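Local coordinates for protein phosphatase YwpJ (PDB 1NRW) that removes phosphate from five- and six-carbon sugar phosphates and nucleoside monophosphates in vitro, and more weakly from FMN, as a magnesium-dependent phosphatase of the HAD superfamily, at residues Arg213-Ala225 with Ala237-Ala251. Residues are numbered along the deposited sequence; the frame is centred on the assembly and turned at random.
Sequences RKASKGQALKRLA and AVGDSLNDKSMLEAA. With CA (calcium ion), chain D; PO4 (phosphate ion), chain B.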
loop_
_atom_site.group_PDB
_atom_site.type_symbol
_atom_site.label_atom_id
_atom_site.label_comp_id
_atom_site.label_asym_id
_atom_site.label_seq_id
_atom_site.Cartn_x
_atom_site.Cartn_y
_atom_site.Cartn_z
ATOM N N ARG A 213 12.798 -3.995 8.176
ATOM C CA ARG A 213 12.166 -4.192 9.476
ATOM C C ARG A 213 11.448 -2.954 10.005
ATOM O O ARG A 213 10.368 -3.062 10.582
ATOM C CB ARG A 213 13.209 -4.645 10.505
ATOM C CG ARG A 213 12.631 -4.919 11.889
ATOM C CD ARG A 213 11.541 -5.985 11.827
ATOM N NE ARG A 213 10.930 -6.235 13.129
ATOM C CZ ARG A 213 11.568 -6.758 14.172
ATOM N NH1 ARG A 213 12.849 -7.096 14.072
ATOM N NH2 ARG A 213 10.926 -6.942 15.318
ATOM N N LYS A 214 12.049 -1.783 9.818
ATOM C CA LYS A 214 11.454 -0.544 10.303
ATOM C C LYS A 214 10.488 0.099 9.322
ATOM O O LYS A 214 10.016 1.210 9.553
ATOM C CB LYS A 214 12.540 0.465 10.677
ATOM C CG LYS A 214 13.383 0.051 11.876
ATOM C CD LYS A 214 14.308 1.189 12.295
ATOM C CE LYS A 214 15.204 0.786 13.456
ATOM N NZ LYS A 214 16.109 -0.338 13.080
ATOM N N ALA A 215 10.196 -0.597 8.227
ATOM C CA ALA A 215 9.263 -0.076 7.235
ATOM C C ALA A 215 7.952 -0.863 7.243
ATOM O O ALA A 215 7.875 -1.965 6.703
ATOM C CB ALA A 215 9.891 -0.127 5.839
ATOM N N SER A 216 6.934 -0.305 7.886
ATOM C CA SER A 216 5.610 -0.920 7.925
ATOM C C SER A 216 4.632 0.247 8.020
ATOM O O SER A 216 5.014 1.349 8.424
ATOM C CB SER A 216 5.453 -1.864 9.128
ATOM O OG SER A 216 5.377 -1.165 10.362
ATOM N N LYS A 217 3.378 0.034 7.636
ATOM C CA LYS A 217 2.426 1.133 7.698
ATOM C C LYS A 217 2.271 1.635 9.129
ATOM O O LYS A 217 2.146 2.835 9.355
ATOM C CB LYS A 217 1.070 0.708 7.123
ATOM C CG LYS A 217 1.107 0.497 5.612
ATOM C CD LYS A 217 -0.292 0.319 5.030
ATOM C CE LYS A 217 -0.238 0.097 3.520
ATOM N NZ LYS A 217 -1.608 0.024 2.940
ATOM N N GLY A 218 2.301 0.713 10.091
ATOM C CA GLY A 218 2.168 1.094 11.486
ATOM C C GLY A 218 3.352 1.899 12.003
ATOM O O GLY A 218 3.170 2.886 12.706
ATOM N N GLN A 219 4.568 1.490 11.661
ATOM C CA GLN A 219 5.749 2.219 12.116
ATOM C C GLN A 219 5.845 3.601 11.477
ATOM O O GLN A 219 6.289 4.557 12.113
ATOM C CB GLN A 219 7.016 1.413 11.825
ATOM C CG GLN A 219 7.152 0.177 12.697
ATOM C CD GLN A 219 8.349 -0.670 12.324
ATOM O OE1 GLN A 219 8.281 -1.510 11.417
ATOM N NE2 GLN A 219 9.460 -0.442 13.009
ATOM N N ALA A 220 5.426 3.708 10.218
ATOM C CA ALA A 220 5.459 4.985 9.518
ATOM C C ALA A 220 4.454 5.933 10.165
ATOM O O ALA A 220 4.710 7.131 10.292
ATOM C CB ALA A 220 5.126 4.788 8.032
ATOM N N LEU A 221 3.305 5.392 10.563
ATOM C CA LEU A 221 2.279 6.191 11.213
ATOM C C LEU A 221 2.831 6.718 12.542
ATOM O O LEU A 221 2.678 7.896 12.859
ATOM C CB LEU A 221 1.017 5.353 11.454
ATOM C CG LEU A 221 -0.153 6.023 12.187
ATOM C CD1 LEU A 221 -0.483 7.363 11.538
ATOM C CD2 LEU A 221 -1.367 5.095 12.159
ATOM N N LYS A 222 3.488 5.851 13.308
ATOM C CA LYS A 222 4.050 6.270 14.589
ATOM C C LYS A 222 5.124 7.336 14.390
ATOM O O LYS A 222 5.202 8.308 15.144
ATOM C CB LYS A 222 4.657 5.076 15.326
ATOM C CG LYS A 222 3.651 4.034 15.779
ATOM C CD LYS A 222 4.363 2.943 16.567
ATOM C CE LYS A 222 3.424 1.833 16.986
ATOM N NZ LYS A 222 4.178 0.762 17.709
ATOM N N ARG A 223 5.948 7.142 13.369
ATOM C CA ARG A 223 7.026 8.067 13.046
ATOM C C ARG A 223 6.466 9.461 12.753
ATOM O O ARG A 223 6.989 10.471 13.231
ATOM C CB ARG A 223 7.785 7.534 11.823
ATOM C CG ARG A 223 9.110 8.190 11.536
ATOM C CD ARG A 223 9.698 7.635 10.243
ATOM N NE ARG A 223 9.883 6.185 10.283
ATOM C CZ ARG A 223 10.821 5.569 10.995
ATOM N NH1 ARG A 223 11.667 6.275 11.733
ATOM N NH2 ARG A 223 10.922 4.245 10.962
ATOM N N LEU A 224 5.394 9.509 11.971
ATOM C CA LEU A 224 4.772 10.772 11.600
ATOM C C LEU A 224 4.066 11.433 12.778
ATOM O O LEU A 224 4.216 12.633 13.005
ATOM C CB LEU A 224 3.770 10.548 10.466
ATOM C CG LEU A 224 3.154 11.803 9.847
ATOM C CD1 LEU A 224 4.251 12.738 9.354
ATOM C CD2 LEU A 224 2.247 11.397 8.694
ATOM N N ALA A 225 3.297 10.648 13.522
ATOM C CA ALA A 225 2.574 11.179 14.669
ATOM C C ALA A 225 3.552 11.825 15.643
ATOM O O ALA A 225 3.313 12.927 16.146
ATOM C CB ALA A 225 1.801 10.064 15.365
ATOM N N ALA A 237 -6.848 4.898 12.105
ATOM C CA ALA A 237 -6.363 4.307 10.854
ATOM C C ALA A 237 -7.449 3.382 10.331
ATOM O O ALA A 237 -8.097 2.668 11.106
ATOM C CB ALA A 237 -5.080 3.526 11.096
ATOM N N VAL A 238 -7.652 3.397 9.019
ATOM C CA VAL A 238 -8.683 2.570 8.404
ATOM C C VAL A 238 -8.103 1.797 7.218
ATOM O O VAL A 238 -7.282 2.327 6.468
ATOM C CB VAL A 238 -9.885 3.456 7.950
ATOM C CG1 VAL A 238 -9.426 4.506 6.938
ATOM C CG2 VAL A 238 -10.982 2.598 7.371
ATOM N N GLY A 239 -8.514 0.540 7.071
ATOM C CA GLY A 239 -8.016 -0.283 5.975
ATOM C C GLY A 239 -8.817 -1.561 5.795
ATOM O O GLY A 239 -9.688 -1.868 6.615
ATOM N N ASP A 240 -8.516 -2.316 4.736
ATOM C CA ASP A 240 -9.226 -3.562 4.443
ATOM C C ASP A 240 -8.306 -4.772 4.330
ATOM O O ASP A 240 -8.732 -5.901 4.553
ATOM C CB ASP A 240 -9.975 -3.446 3.110
ATOM C CG ASP A 240 -9.029 -3.320 1.926
ATOM O OD1 ASP A 240 -8.154 -2.445 2.000
ATOM O OD2 ASP A 240 -9.148 -4.080 0.934
ATOM N N SER A 241 -7.048 -4.527 3.978
ATOM C CA SER A 241 -6.096 -5.605 3.745
ATOM C C SER A 241 -5.079 -5.927 4.840
ATOM O O SER A 241 -4.847 -5.144 5.759
ATOM C CB SER A 241 -5.381 -5.331 2.425
ATOM O OG SER A 241 -4.965 -3.978 2.380
ATOM N N LEU A 242 -4.453 -7.092 4.707
ATOM C CA LEU A 242 -3.493 -7.570 5.693
ATOM C C LEU A 242 -2.336 -6.622 5.985
ATOM O O LEU A 242 -1.876 -6.550 7.124
ATOM C CB LEU A 242 -2.953 -8.943 5.275
ATOM C CG LEU A 242 -2.066 -9.651 6.303
ATOM C CD1 LEU A 242 -2.811 -9.793 7.626
ATOM C CD2 LEU A 242 -1.641 -11.017 5.763
ATOM N N ASN A 243 -1.866 -5.893 4.975
ATOM C CA ASN A 243 -0.762 -4.960 5.175
ATOM C C ASN A 243 -1.153 -3.746 6.022
ATOM O O ASN A 243 -0.305 -2.916 6.359
ATOM C CB ASN A 243 -0.185 -4.520 3.819
ATOM C CG ASN A 243 -1.220 -3.863 2.914
ATOM O OD1 ASN A 243 -2.409 -4.170 2.983
ATOM N ND2 ASN A 243 -0.759 -2.968 2.035
ATOM N N ASP A 244 -2.436 -3.642 6.368
ATOM C CA ASP A 244 -2.915 -2.530 7.187
ATOM C C ASP A 244 -2.960 -2.883 8.670
ATOM O O ASP A 244 -3.146 -2.006 9.514
ATOM C CB ASP A 244 -4.329 -2.102 6.774
ATOM C CG ASP A 244 -4.401 -1.592 5.355
ATOM O OD1 ASP A 244 -3.425 -0.959 4.895
ATOM O OD2 ASP A 244 -5.455 -1.803 4.712
ATOM N N LYS A 245 -2.800 -4.164 8.985
ATOM C CA LYS A 245 -2.870 -4.621 10.370
ATOM C C LYS A 245 -2.041 -3.786 11.340
ATOM O O LYS A 245 -2.559 -3.305 12.355
ATOM C CB LYS A 245 -2.452 -6.090 10.458
ATOM C CG LYS A 245 -2.540 -6.687 11.854
ATOM C CD LYS A 245 -2.138 -8.156 11.835
ATOM C CE LYS A 245 -2.032 -8.723 13.239
ATOM N NZ LYS A 245 -3.325 -8.647 13.967
ATOM N N SER A 246 -0.765 -3.595 11.025
ATOM C CA SER A 246 0.111 -2.832 11.905
ATOM C C SER A 246 -0.327 -1.393 12.143
ATOM O O SER A 246 -0.096 -0.857 13.230
ATOM C CB SER A 246 1.558 -2.855 11.387
ATOM O OG SER A 246 1.698 -2.187 10.144
HETATM N N MSE A 247 -0.962 -0.746 11.167
HETATM C CA MSE A 247 -1.359 0.629 11.428
HETATM C C MSE A 247 -2.649 0.707 12.241
HETATM O O MSE A 247 -2.830 1.649 13.008
HETATM C CB MSE A 247 -1.427 1.470 10.142
HETATM C CG MSE A 247 -2.648 1.338 9.286
HETATM SE SE MSE A 247 -2.546 2.723 7.908
HETATM C CE MSE A 247 -3.809 1.934 6.676
ATOM N N LEU A 248 -3.535 -0.279 12.103
ATOM C CA LEU A 248 -4.745 -0.280 12.925
ATOM C C LEU A 248 -4.294 -0.513 14.365
ATOM O O LEU A 248 -4.816 0.099 15.299
ATOM C CB LEU A 248 -5.712 -1.393 12.516
ATOM C CG LEU A 248 -6.800 -1.019 11.503
ATOM C CD1 LEU A 248 -6.163 -0.763 10.137
ATOM C CD2 LEU A 248 -7.831 -2.145 11.418
ATOM N N GLU A 249 -3.316 -1.397 14.539
ATOM C CA GLU A 249 -2.795 -1.699 15.871
ATOM C C GLU A 249 -2.104 -0.482 16.477
ATOM O O GLU A 249 -2.238 -0.210 17.672
ATOM C CB GLU A 249 -1.808 -2.870 15.802
ATOM C CG GLU A 249 -2.403 -4.159 15.261
ATOM C CD GLU A 249 -1.384 -5.286 15.166
ATOM O OE1 GLU A 249 -0.281 -5.052 14.629
ATOM O OE2 GLU A 249 -1.692 -6.407 15.622
ATOM N N ALA A 250 -1.375 0.262 15.651
ATOM C CA ALA A 250 -0.661 1.443 16.123
ATOM C C ALA A 250 -1.583 2.607 16.480
ATOM O O ALA A 250 -1.338 3.318 17.457
ATOM C CB ALA A 250 0.352 1.890 15.075
ATOM N N ALA A 251 -2.642 2.796 15.697
ATOM C CA ALA A 251 -3.582 3.896 15.915
ATOM C C ALA A 251 -4.422 3.759 17.184
ATOM O O ALA A 251 -4.670 2.655 17.663
ATOM C CB ALA A 251 -4.512 4.035 14.711
HETATM CA CA CA D . -5.964 -2.282 0.803
HETATM P P PO4 B . -2.615 -0.889 -0.702
HETATM O O1 PO4 B . -3.842 -1.112 0.086
HETATM O O2 PO4 B . -1.456 -0.765 0.220
HETATM O O3 PO4 B . -2.406 -2.038 -1.616
HETATM O O4 PO4 B . -2.762 0.360 -1.486
HETATM O O HOH W 1 2.546 -2.642 6.619
HETATM O O HOH W 2 -6.988 -3.865 -0.822
#
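K217, the first residue of helix 217-225, lays its side chain over N243 and D244 and sets its ammonium group in the phosphate site, a worked example of a helix start supplying a charge. K217 CB rests on M247 CB (4.0 Å), CG and CD run past the carbonyl oxygen of N243, and CD also passes OD1 of D244. CE reaches the N243 amide. With every torsion beyond CG extended, K217 NZ forms a salt bridge with D244 OD1 (2.8 Å), meeting that oxygen nearly along its C-O bond, and donates to phosphate O2 (2.8 Å); D10 and the S43 carbonyl also hold it. The other D244 oxygen, OD2, accepts from S241 N, 37° out of the carboxylate plane, so one carboxylate ties the lysine to the loop whose S241 OG and D240 OD1 bind calcium.

The N-to-C axes of helices 217-225 and 245-250 lie 39° apart, and G218 CA comes within 3.6 Å of M247 CA. S246 OG accepts from G218 N (3.0 Å), while L221 CD2 packs on CB of A237, M247 and A251. The lysine and the acidic loop correspond to motifs III and IV of the HAD phosphatase site, alongside D10, the probable nucleophile, and D12 of motif I, with T44 and G45 at the phosphate.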